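Local coordinates for protein fructose-bisphosphate aldolase (Slackia heliotrinireducens, PDB 4MOZ) that probably works as an aldolase of the DeoC/LacD family, an enzyme whose chain is built as an eight-stranded parallel beta/alpha (TIM) barrel, at residues Thr22-Tyr27 and His167-Ile172; Leu39-Asp43 and Leu68-Ala72; Asn98-Asn104 and Val138-Thr144. All blocks are in the same frame, centred on the assembly; numbering follows the deposited sequence.

Contact 1: residues Thr22-Tyr27 and His167-Ile172; sequences TYIDNY and HEEGLI
Residues Thr22-Tyr27 are regular helix, part of helix 20-30, laid against the end of helix 152-168 and the loop into strand 172-177, where the backbone turns extended at Leu171-Ile172. Thr22 brings its CG2 to 4.0 Å from Glu169 O. Tyr23 meets Gly170 with CA atoms 4.0 Å apart, and Tyr23 CA makes a CA-H...O contact of 3.2 Å with Gly170 O. Gly170 ends the helix in a Schellman motif at positive phi (76°), and a beta carbon there would crowd Thr22 CB and Tyr23 N; glycine suits both demands. With chi1 t, the Tyr23 ring turns its edge toward the His167 ring face, an offset edge-to-face pair (centroids 5.7 Å apart, planes at 88°), and its CE1 lies 4.1 Å from Ile172 CG2. Asn26 (m) gives a hydrogen bond from ND2 to Gly170 O, 2.8 Å. Tyr27 pairs with Ile172 (CA atoms 6.6 Å apart), its CD2 4.2 Å from Ile172 CG2. Asp207 binds both Tyr23 OH and His167 NE2, while Asp14 takes His167 ND1. Where this N-terminal helix packs, at the barrel end where strands begin, the Asn26 amide supplies a donor for the buried carbonyl of Gly170, and the buried aromatic polar groups keep hydrogen-bonding partners.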
loop_
_atom_site.group_PDB
_atom_site.type_symbol
_atom_site.label_atom_id
_atom_site.label_comp_id
_atom_site.label_asym_id
_atom_site.label_seq_id
_atom_site.Cartn_x
_atom_site.Cartn_y
_atom_site.Cartn_z
ATOM N N THR C 22 -10.856 -31.949 6.372
ATOM C CA THR C 22 -11.402 -31.083 5.332
ATOM C C THR C 22 -10.505 -31.080 4.092
ATOM O O THR C 22 -10.999 -31.165 2.966
ATOM C CB THR C 22 -11.595 -29.642 5.847
ATOM O OG1 THR C 22 -12.417 -29.668 7.018
ATOM C CG2 THR C 22 -12.269 -28.768 4.798
ATOM N N TYR C 23 -9.190 -30.995 4.304
ATOM C CA TYR C 23 -8.238 -30.999 3.196
ATOM C C TYR C 23 -8.323 -32.288 2.395
ATOM O O TYR C 23 -8.291 -32.264 1.162
ATOM C CB TYR C 23 -6.803 -30.800 3.688
ATOM C CG TYR C 23 -5.780 -30.904 2.579
ATOM C CD1 TYR C 23 -5.511 -29.814 1.751
ATOM C CD2 TYR C 23 -5.091 -32.095 2.342
ATOM C CE1 TYR C 23 -4.578 -29.901 0.731
ATOM C CE2 TYR C 23 -4.157 -32.193 1.318
ATOM C CZ TYR C 23 -3.905 -31.091 0.519
ATOM O OH TYR C 23 -2.985 -31.167 -0.498
ATOM N N ILE C 24 -8.411 -33.411 3.106
ATOM C CA ILE C 24 -8.522 -34.713 2.466
ATOM C C ILE C 24 -9.861 -34.808 1.736
ATOM O O ILE C 24 -9.900 -35.214 0.576
ATOM C CB ILE C 24 -8.321 -35.875 3.470
ATOM C CG1 ILE C 24 -6.912 -35.805 4.083
ATOM C CG2 ILE C 24 -8.535 -37.222 2.785
ATOM C CD1 ILE C 24 -6.739 -36.594 5.365
ATOM N N ASP C 25 -10.942 -34.401 2.404
ATOM C CA ASP C 25 -12.256 -34.323 1.765
ATOM C C ASP C 25 -12.154 -33.602 0.421
ATOM O O ASP C 25 -12.650 -34.091 -0.592
ATOM C CB ASP C 25 -13.263 -33.589 2.658
ATOM C CG ASP C 25 -13.705 -34.407 3.862
ATOM O OD1 ASP C 25 -13.414 -35.620 3.934
ATOM O OD2 ASP C 25 -14.357 -33.823 4.750
ATOM N N ASN C 26 -11.488 -32.451 0.423
ATOM C CA ASN C 26 -11.401 -31.601 -0.766
ATOM C C ASN C 26 -10.487 -32.161 -1.849
ATOM O O ASN C 26 -10.771 -32.025 -3.044
ATOM C CB ASN C 26 -10.992 -30.177 -0.384
ATOM C CG ASN C 26 -12.104 -29.426 0.331
ATOM O OD1 ASN C 26 -13.285 -29.573 0.000
ATOM N ND2 ASN C 26 -11.732 -28.609 1.314
ATOM N N TYR C 27 -9.396 -32.792 -1.425
ATOM C CA TYR C 27 -8.483 -33.443 -2.353
ATOM C C TYR C 27 -9.164 -34.636 -3.034
ATOM O O TYR C 27 -9.015 -34.836 -4.244
ATOM C CB TYR C 27 -7.221 -33.895 -1.628
ATOM C CG TYR C 27 -6.065 -34.166 -2.554
ATOM C CD1 TYR C 27 -5.924 -35.398 -3.191
ATOM C CD2 TYR C 27 -5.101 -33.186 -2.791
ATOM C CE1 TYR C 27 -4.856 -35.644 -4.042
ATOM C CE2 TYR C 27 -4.033 -33.422 -3.636
ATOM C CZ TYR C 27 -3.914 -34.647 -4.258
ATOM O OH TYR C 27 -2.854 -34.876 -5.100
ATOM N N HIS C 167 -4.490 -23.444 2.816
ATOM C CA HIS C 167 -4.151 -24.678 3.512
ATOM C C HIS C 167 -4.513 -24.635 4.961
ATOM O O HIS C 167 -4.827 -25.665 5.553
ATOM C CB HIS C 167 -2.690 -25.039 3.302
ATOM C CG HIS C 167 -2.408 -25.587 1.927
ATOM N ND1 HIS C 167 -1.169 -25.661 1.414
ATOM C CD2 HIS C 167 -3.272 -26.072 0.944
ATOM C CE1 HIS C 167 -1.228 -26.182 0.173
ATOM N NE2 HIS C 167 -2.518 -26.432 -0.113
ATOM N N GLU C 168 -4.499 -23.435 5.530
ATOM C CA GLU C 168 -4.989 -23.201 6.885
ATOM C C GLU C 168 -6.472 -23.581 6.975
ATOM O O GLU C 168 -6.943 -24.024 8.022
ATOM C CB GLU C 168 -4.780 -21.730 7.256
ATOM C CG GLU C 168 -5.165 -21.359 8.677
ATOM C CD GLU C 168 -5.030 -19.873 8.973
ATOM O OE1 GLU C 168 -4.651 -19.094 8.067
ATOM O OE2 GLU C 168 -5.308 -19.484 10.125
ATOM N N GLU C 169 -7.186 -23.419 5.861
ATOM C CA GLU C 169 -8.620 -23.696 5.790
ATOM C C GLU C 169 -8.944 -25.077 5.228
ATOM O O GLU C 169 -10.111 -25.453 5.146
ATOM C CB GLU C 169 -9.332 -22.625 4.951
ATOM C CG GLU C 169 -9.441 -21.264 5.622
ATOM C CD GLU C 169 -10.211 -21.302 6.935
ATOM O OE1 GLU C 169 -11.150 -22.121 7.070
ATOM O OE2 GLU C 169 -9.876 -20.502 7.834
ATOM N N GLY C 170 -7.920 -25.828 4.836
ATOM C CA GLY C 170 -8.123 -27.150 4.239
ATOM C C GLY C 170 -8.609 -27.114 2.797
ATOM O O GLY C 170 -9.226 -28.069 2.319
ATOM N N LEU C 171 -8.333 -26.011 2.105
ATOM C CA LEU C 171 -8.658 -25.876 0.688
ATOM C C LEU C 171 -7.449 -26.253 -0.147
ATOM O O LEU C 171 -6.312 -25.986 0.245
ATOM C CB LEU C 171 -9.068 -24.437 0.366
ATOM C CG LEU C 171 -10.355 -23.904 0.996
ATOM C CD1 LEU C 171 -10.399 -22.388 0.887
ATOM C CD2 LEU C 171 -11.589 -24.532 0.357
ATOM N N ILE C 172 -7.685 -26.875 -1.298
ATOM C CA ILE C 172 -6.590 -27.160 -2.218
ATOM C C ILE C 172 -6.242 -25.898 -3.012
ATOM O O ILE C 172 -7.036 -24.955 -3.068
ATOM C CB ILE C 172 -6.875 -28.365 -3.151
ATOM C CG1 ILE C 172 -7.930 -28.018 -4.202
ATOM C CG2 ILE C 172 -7.272 -29.602 -2.341
ATOM C CD1 ILE C 172 -7.802 -28.822 -5.477
#

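Contact 2: residues Leu39-Asp43 and Leu68-Ala72; sequences LFACD and LFKIA
Strand 39-41 is extended and runs nearly opposite to helix 68-72: their N-to-C directions differ by 168° and the axes approach to 10.4 Å. This is the strand-and-following-helix packing of a beta/alpha barrel. CA atoms pair Phe40 with Ala72 (7.5 Å) and Cys42 with Leu68 (6.9 Å), so the register descends along the helix as the strand rises. Phe40 and Cys42, two apart, both point at the helix. Phe40, chi1 t, spans the gap with a large flat ring that fits between helix turns: its CE2 lies 3.7 Å from Ile71 CG2, its CD2 4.1 Å from Ala72 CB and its CZ 4.4 Å from Leu68 CD2. The ring edge also faces Leu68 O, 3.4 Å from Phe40 CE2, a carbonyl already accepting Ala72 N at 3.1 Å within the helix. Ala72 is small enough to let the ring in close. Cys42 (m) sets its compact SG 3.9 Å from Leu68 CB. No hydrogen bond crosses; the joint is apolar. Around it, Met80 of strand 79-82 touches Cys42 and Ala72, Ile273 of helix 271-274 touches Phe40 and Ile71, and helix 278-294 packs on Ile71, placing helix 66-74 in the outer layer of the barrel.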
loop_
_atom_site.group_PDB
_atom_site.type_symbol
_atom_site.label_atom_id
_atom_site.label_comp_id
_atom_site.label_asym_id
_atom_site.label_seq_id
_atom_site.Cartn_x
_atom_site.Cartn_y
_atom_site.Cartn_z
ATOM N N LEU C 39 -9.694 -30.498 -14.602
ATOM C CA LEU C 39 -10.147 -29.136 -14.324
ATOM C C LEU C 39 -10.889 -28.529 -15.513
ATOM O O LEU C 39 -10.344 -28.429 -16.616
ATOM C CB LEU C 39 -8.962 -28.248 -13.907
ATOM C CG LEU C 39 -9.263 -26.799 -13.489
ATOM C CD1 LEU C 39 -8.332 -26.342 -12.377
ATOM C CD2 LEU C 39 -9.211 -25.828 -14.667
ATOM N N PHE C 40 -12.133 -28.129 -15.273
ATOM C CA PHE C 40 -12.926 -27.421 -16.268
ATOM C C PHE C 40 -12.796 -25.916 -16.009
ATOM O O PHE C 40 -13.334 -25.383 -15.028
ATOM C CB PHE C 40 -14.381 -27.908 -16.218
ATOM C CG PHE C 40 -15.316 -27.203 -17.171
ATOM C CD1 PHE C 40 -14.894 -26.796 -18.438
ATOM C CD2 PHE C 40 -16.644 -26.981 -16.808
ATOM C CE1 PHE C 40 -15.764 -26.158 -19.306
ATOM C CE2 PHE C 40 -17.525 -26.348 -17.678
ATOM C CZ PHE C 40 -17.082 -25.935 -18.928
ATOM N N ALA C 41 -12.049 -25.249 -16.892
ATOM C CA ALA C 41 -11.742 -23.829 -16.757
ATOM C C ALA C 41 -12.857 -22.946 -17.319
ATOM O O ALA C 41 -13.196 -23.025 -18.504
ATOM C CB ALA C 41 -10.407 -23.513 -17.424
ATOM N N CYS C 42 -13.417 -22.105 -16.453
ATOM C CA CYS C 42 -14.524 -21.218 -16.811
ATOM C C CYS C 42 -14.240 -19.773 -16.401
ATOM O O CYS C 42 -15.153 -19.027 -16.049
ATOM C CB CYS C 42 -15.817 -21.698 -16.141
ATOM S SG CYS C 42 -16.358 -23.346 -16.645
ATOM N N ASP C 43 -12.970 -19.383 -16.459
ATOM C CA ASP C 43 -12.531 -18.070 -15.998
ATOM C C ASP C 43 -12.248 -17.093 -17.145
ATOM O O ASP C 43 -11.892 -15.937 -16.906
ATOM C CB ASP C 43 -11.284 -18.222 -15.122
ATOM C CG ASP C 43 -10.085 -18.768 -15.896
ATOM O OD1 ASP C 43 -10.242 -19.768 -16.632
ATOM O OD2 ASP C 43 -8.980 -18.200 -15.758
ATOM N N LEU C 68 -22.008 -22.873 -19.026
ATOM C CA LEU C 68 -20.857 -23.400 -18.289
ATOM C C LEU C 68 -21.285 -24.284 -17.123
ATOM O O LEU C 68 -20.695 -25.339 -16.882
ATOM C CB LEU C 68 -19.958 -22.263 -17.790
ATOM C CG LEU C 68 -19.486 -21.231 -18.828
ATOM C CD1 LEU C 68 -18.790 -20.057 -18.158
ATOM C CD2 LEU C 68 -18.581 -21.861 -19.874
ATOM N N PHE C 69 -22.320 -23.859 -16.408
ATOM C CA PHE C 69 -22.795 -24.599 -15.244
ATOM C C PHE C 69 -23.567 -25.859 -15.634
ATOM O O PHE C 69 -23.524 -26.861 -14.917
ATOM C CB PHE C 69 -23.619 -23.693 -14.331
ATOM C CG PHE C 69 -22.793 -22.661 -13.606
ATOM C CD1 PHE C 69 -22.477 -21.443 -14.215
ATOM C CD2 PHE C 69 -22.321 -22.909 -12.318
ATOM C CE1 PHE C 69 -21.711 -20.496 -13.553
ATOM C CE2 PHE C 69 -21.557 -21.964 -11.653
ATOM C CZ PHE C 69 -21.253 -20.754 -12.269
ATOM N N LYS C 70 -24.255 -25.807 -16.773
ATOM C CA LYS C 70 -24.947 -26.970 -17.316
ATOM C C LYS C 70 -23.943 -28.052 -17.711
ATOM O O LYS C 70 -24.170 -29.233 -17.454
ATOM C CB LYS C 70 -25.806 -26.586 -18.525
ATOM C CG LYS C 70 -27.042 -25.756 -18.205
ATOM C CD LYS C 70 -27.830 -25.500 -19.484
ATOM C CE LYS C 70 -28.919 -24.455 -19.303
ATOM N NZ LYS C 70 -30.128 -25.014 -18.648
ATOM N N ILE C 71 -22.839 -27.633 -18.331
ATOM C CA ILE C 71 -21.753 -28.536 -18.714
ATOM C C ILE C 71 -21.132 -29.198 -17.484
ATOM O O ILE C 71 -20.974 -30.417 -17.444
ATOM C CB ILE C 71 -20.662 -27.812 -19.530
ATOM C CG1 ILE C 71 -21.221 -27.343 -20.876
ATOM C CG2 ILE C 71 -19.472 -28.732 -19.766
ATOM C CD1 ILE C 71 -20.356 -26.323 -21.588
ATOM N N ALA C 72 -20.796 -28.392 -16.483
ATOM C CA ALA C 72 -20.206 -28.895 -15.248
ATOM C C ALA C 72 -21.123 -29.892 -14.543
ATOM O O ALA C 72 -20.650 -30.846 -13.921
ATOM C CB ALA C 72 -19.873 -27.739 -14.319
#

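Contact 3: residues Asn98-Asn104 and Val138-Thr144; sequences NYLVKMN and VVGLGYT
Strands 99-102 and 138-144 lie side by side and parallel in the barrel wall, axes 4.4 Å apart at 29° with a crossing of -29°, joined through helix 125-132 in a beta-alpha-beta crossover. Tyr99 pairs with Val138, then Leu100 with Gly140: Val139, psi -20°, is the extra residue of a beta bulge. Backbone hydrogen bonds run Val139 N to Tyr99 O (2.8 Å), Val101 N to Gly140 O (3.0 Å), Gly142 N to Val101 O (2.8 Å) and Met103 N to Gly142 O (2.7 Å). Inside the barrel, Leu100 and Lys102 are the bumps and the two glycines the hollows: a beta carbon on Gly140 would clash with Leu100 CD1, and one on Gly142 would crowd Leu100 CD2 and Lys102 CD. Toward the helices, Val101 CG2 packs 3.9 Å from Val138 CG1, and the SE of selenomethionine Met103 sits 4.0 Å from Leu141 CD2. Asn104 (p) slips its ND2 over the Tyr143 ring face, 3.3 Å from Tyr143 CZ, and its side-chain amide stands in for a peptide group of a neighbouring strand: OD1 accepts Thr144 N and ND2 donates to Thr144 O, both 2.8 Å. Lys102 NZ bonds Thr144 OG1 (2.7 Å), Asn104 OD1 and Asn104 O (each 2.9 Å), with Trp176 in cation-pi contact. The buried ammonium group of Lys102 is thus held by three oxygens and the Trp176 ring where the strands end.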
loop_
_atom_site.group_PDB
_atom_site.type_symbol
_atom_site.label_atom_id
_atom_site.label_comp_id
_atom_site.label_asym_id
_atom_site.label_seq_id
_atom_site.Cartn_x
_atom_site.Cartn_y
_atom_site.Cartn_z
ATOM N N ASN C 98 -17.923 -29.483 -7.738
ATOM C CA ASN C 98 -16.771 -29.088 -6.941
ATOM C C ASN C 98 -16.222 -27.789 -7.514
ATOM O O ASN C 98 -15.643 -27.782 -8.604
ATOM C CB ASN C 98 -15.693 -30.177 -6.944
ATOM C CG ASN C 98 -16.198 -31.515 -6.431
ATOM O OD1 ASN C 98 -16.890 -31.589 -5.417
ATOM N ND2 ASN C 98 -15.836 -32.585 -7.125
ATOM N N TYR C 99 -16.422 -26.693 -6.785
ATOM C CA TYR C 99 -15.998 -25.370 -7.249
ATOM C C TYR C 99 -14.590 -25.002 -6.803
ATOM O O TYR C 99 -14.223 -25.175 -5.636
ATOM C CB TYR C 99 -16.991 -24.284 -6.815
ATOM C CG TYR C 99 -18.339 -24.396 -7.495
ATOM C CD1 TYR C 99 -18.505 -24.002 -8.828
ATOM C CD2 TYR C 99 -19.449 -24.894 -6.808
ATOM C CE1 TYR C 99 -19.736 -24.108 -9.454
ATOM C CE2 TYR C 99 -20.688 -25.002 -7.424
ATOM C CZ TYR C 99 -20.827 -24.609 -8.745
ATOM O OH TYR C 99 -22.055 -24.714 -9.363
ATOM N N LEU C 100 -13.808 -24.508 -7.761
ATOM C CA LEU C 100 -12.512 -23.916 -7.489
ATOM C C LEU C 100 -12.620 -22.428 -7.811
ATOM O O LEU C 100 -12.845 -22.049 -8.969
ATOM C CB LEU C 100 -11.436 -24.563 -8.356
ATOM C CG LEU C 100 -9.982 -24.232 -8.006
ATOM C CD1 LEU C 100 -9.380 -25.338 -7.158
ATOM C CD2 LEU C 100 -9.164 -24.053 -9.272
ATOM N N VAL C 101 -12.473 -21.588 -6.788
ATOM C CA VAL C 101 -12.606 -20.143 -6.962
ATOM C C VAL C 101 -11.304 -19.523 -7.470
ATOM O O VAL C 101 -10.274 -19.541 -6.785
ATOM C CB VAL C 101 -13.082 -19.444 -5.671
ATOM C CG1 VAL C 101 -13.225 -17.943 -5.896
ATOM C CG2 VAL C 101 -14.408 -20.038 -5.209
ATOM N N LYS C 102 -11.364 -18.990 -8.687
ATOM C CA LYS C 102 -10.224 -18.322 -9.294
ATOM C C LYS C 102 -10.076 -16.929 -8.683
ATOM O O LYS C 102 -10.884 -16.039 -8.944
ATOM C CB LYS C 102 -10.386 -18.267 -10.818
ATOM C CG LYS C 102 -9.226 -17.629 -11.571
ATOM C CD LYS C 102 -7.901 -18.318 -11.273
ATOM C CE LYS C 102 -6.907 -18.110 -12.402
ATOM N NZ LYS C 102 -6.513 -16.680 -12.534
HETATM N N MSE C 103 -9.036 -16.762 -7.870
HETATM C CA MSE C 103 -8.858 -15.582 -7.017
HETATM C C MSE C 103 -8.449 -14.309 -7.753
HETATM O O MSE C 103 -8.792 -13.211 -7.322
HETATM C CB MSE C 103 -7.830 -15.872 -5.923
HETATM C CG MSE C 103 -8.228 -16.983 -4.987
HETATM SE SE MSE C 103 -9.871 -16.599 -4.019
HETATM C CE MSE C 103 -9.233 -15.146 -2.876
ATOM N N ASN C 104 -7.690 -14.450 -8.833
ATOM C CA ASN C 104 -7.301 -13.288 -9.624
ATOM C C ASN C 104 -7.758 -13.381 -11.076
ATOM O O ASN C 104 -8.047 -14.468 -11.566
ATOM C CB ASN C 104 -5.792 -13.002 -9.503
ATOM C CG ASN C 104 -4.911 -14.081 -10.119
ATOM O OD1 ASN C 104 -5.333 -15.220 -10.348
ATOM N ND2 ASN C 104 -3.659 -13.722 -10.373
ATOM N N VAL C 138 -17.164 -25.234 -2.257
ATOM C CA VAL C 138 -15.847 -24.751 -2.650
ATOM C C VAL C 138 -14.807 -25.729 -2.131
ATOM O O VAL C 138 -14.703 -25.959 -0.926
ATOM C CB VAL C 138 -15.559 -23.333 -2.099
ATOM C CG1 VAL C 138 -14.150 -22.875 -2.479
ATOM C CG2 VAL C 138 -16.600 -22.338 -2.601
ATOM N N VAL C 139 -14.048 -26.314 -3.048
ATOM C CA VAL C 139 -13.033 -27.295 -2.675
ATOM C C VAL C 139 -11.624 -26.700 -2.719
ATOM O O VAL C 139 -10.703 -27.225 -2.103
ATOM C CB VAL C 139 -13.130 -28.586 -3.525
ATOM C CG1 VAL C 139 -14.504 -29.227 -3.359
ATOM C CG2 VAL C 139 -12.844 -28.310 -4.994
ATOM N N GLY C 140 -11.463 -25.596 -3.441
ATOM C CA GLY C 140 -10.154 -24.988 -3.560
ATOM C C GLY C 140 -10.121 -23.622 -4.201
ATOM O O GLY C 140 -11.164 -23.032 -4.528
ATOM N N LEU C 141 -8.899 -23.127 -4.381
ATOM C CA LEU C 141 -8.659 -21.810 -4.930
ATOM C C LEU C 141 -7.689 -21.897 -6.089
ATOM O O LEU C 141 -6.863 -22.821 -6.158
ATOM C CB LEU C 141 -8.081 -20.877 -3.860
ATOM C CG LEU C 141 -8.781 -20.727 -2.505
ATOM C CD1 LEU C 141 -8.034 -19.702 -1.671
ATOM C CD2 LEU C 141 -10.246 -20.331 -2.640
ATOM N N GLY C 142 -7.796 -20.927 -6.995
ATOM C CA GLY C 142 -6.878 -20.795 -8.115
ATOM C C GLY C 142 -6.276 -19.400 -8.184
ATOM O O GLY C 142 -6.907 -18.425 -7.775
ATOM N N TYR C 143 -5.053 -19.311 -8.703
ATOM C CA TYR C 143 -4.352 -18.039 -8.847
ATOM C C TYR C 143 -3.364 -18.125 -10.002
ATOM O O TYR C 143 -2.682 -19.141 -10.157
ATOM C CB TYR C 143 -3.625 -17.675 -7.544
ATOM C CG TYR C 143 -3.062 -16.272 -7.522
ATOM C CD1 TYR C 143 -1.764 -16.018 -7.976
ATOM C CD2 TYR C 143 -3.822 -15.195 -7.054
ATOM C CE1 TYR C 143 -1.239 -14.738 -7.966
ATOM C CE2 TYR C 143 -3.297 -13.909 -7.037
ATOM C CZ TYR C 143 -2.005 -13.690 -7.500
ATOM O OH TYR C 143 -1.465 -12.425 -7.508
ATOM N N THR C 144 -3.294 -17.065 -10.807
ATOM C CA THR C 144 -2.349 -16.981 -11.927
ATOM C C THR C 144 -1.132 -16.113 -11.602
ATOM O O THR C 144 -1.275 -15.016 -11.064
ATOM C CB THR C 144 -3.030 -16.403 -13.183
ATOM O OG1 THR C 144 -4.115 -17.251 -13.560
ATOM C CG2 THR C 144 -2.045 -16.309 -14.350
#

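How the contacts relate
From the N terminus, helix 20-30 comes first, and its partner in contact 1 lies some 140 residues on, so contact 1 closes a long loop that contains both other contacts. Within it, contact 2 closes early, joining strand 37-41 to helix 66-74; contact 3 opens only afterwards, tying strand 99-102 to strand 138-145, so the two are in series and do not cross. Contacts 1 and 3 touch through the sheet: Ile172 N and O probably bond to Val139 O and Leu141 N at 3.1 and 2.9 Å. Contacts 2 and 3 meet inside the barrel, Leu39 CD1 lying 3.9 Å from Leu100 CD2. Together they link the N-terminal helix, the barrel wall and its outer helices.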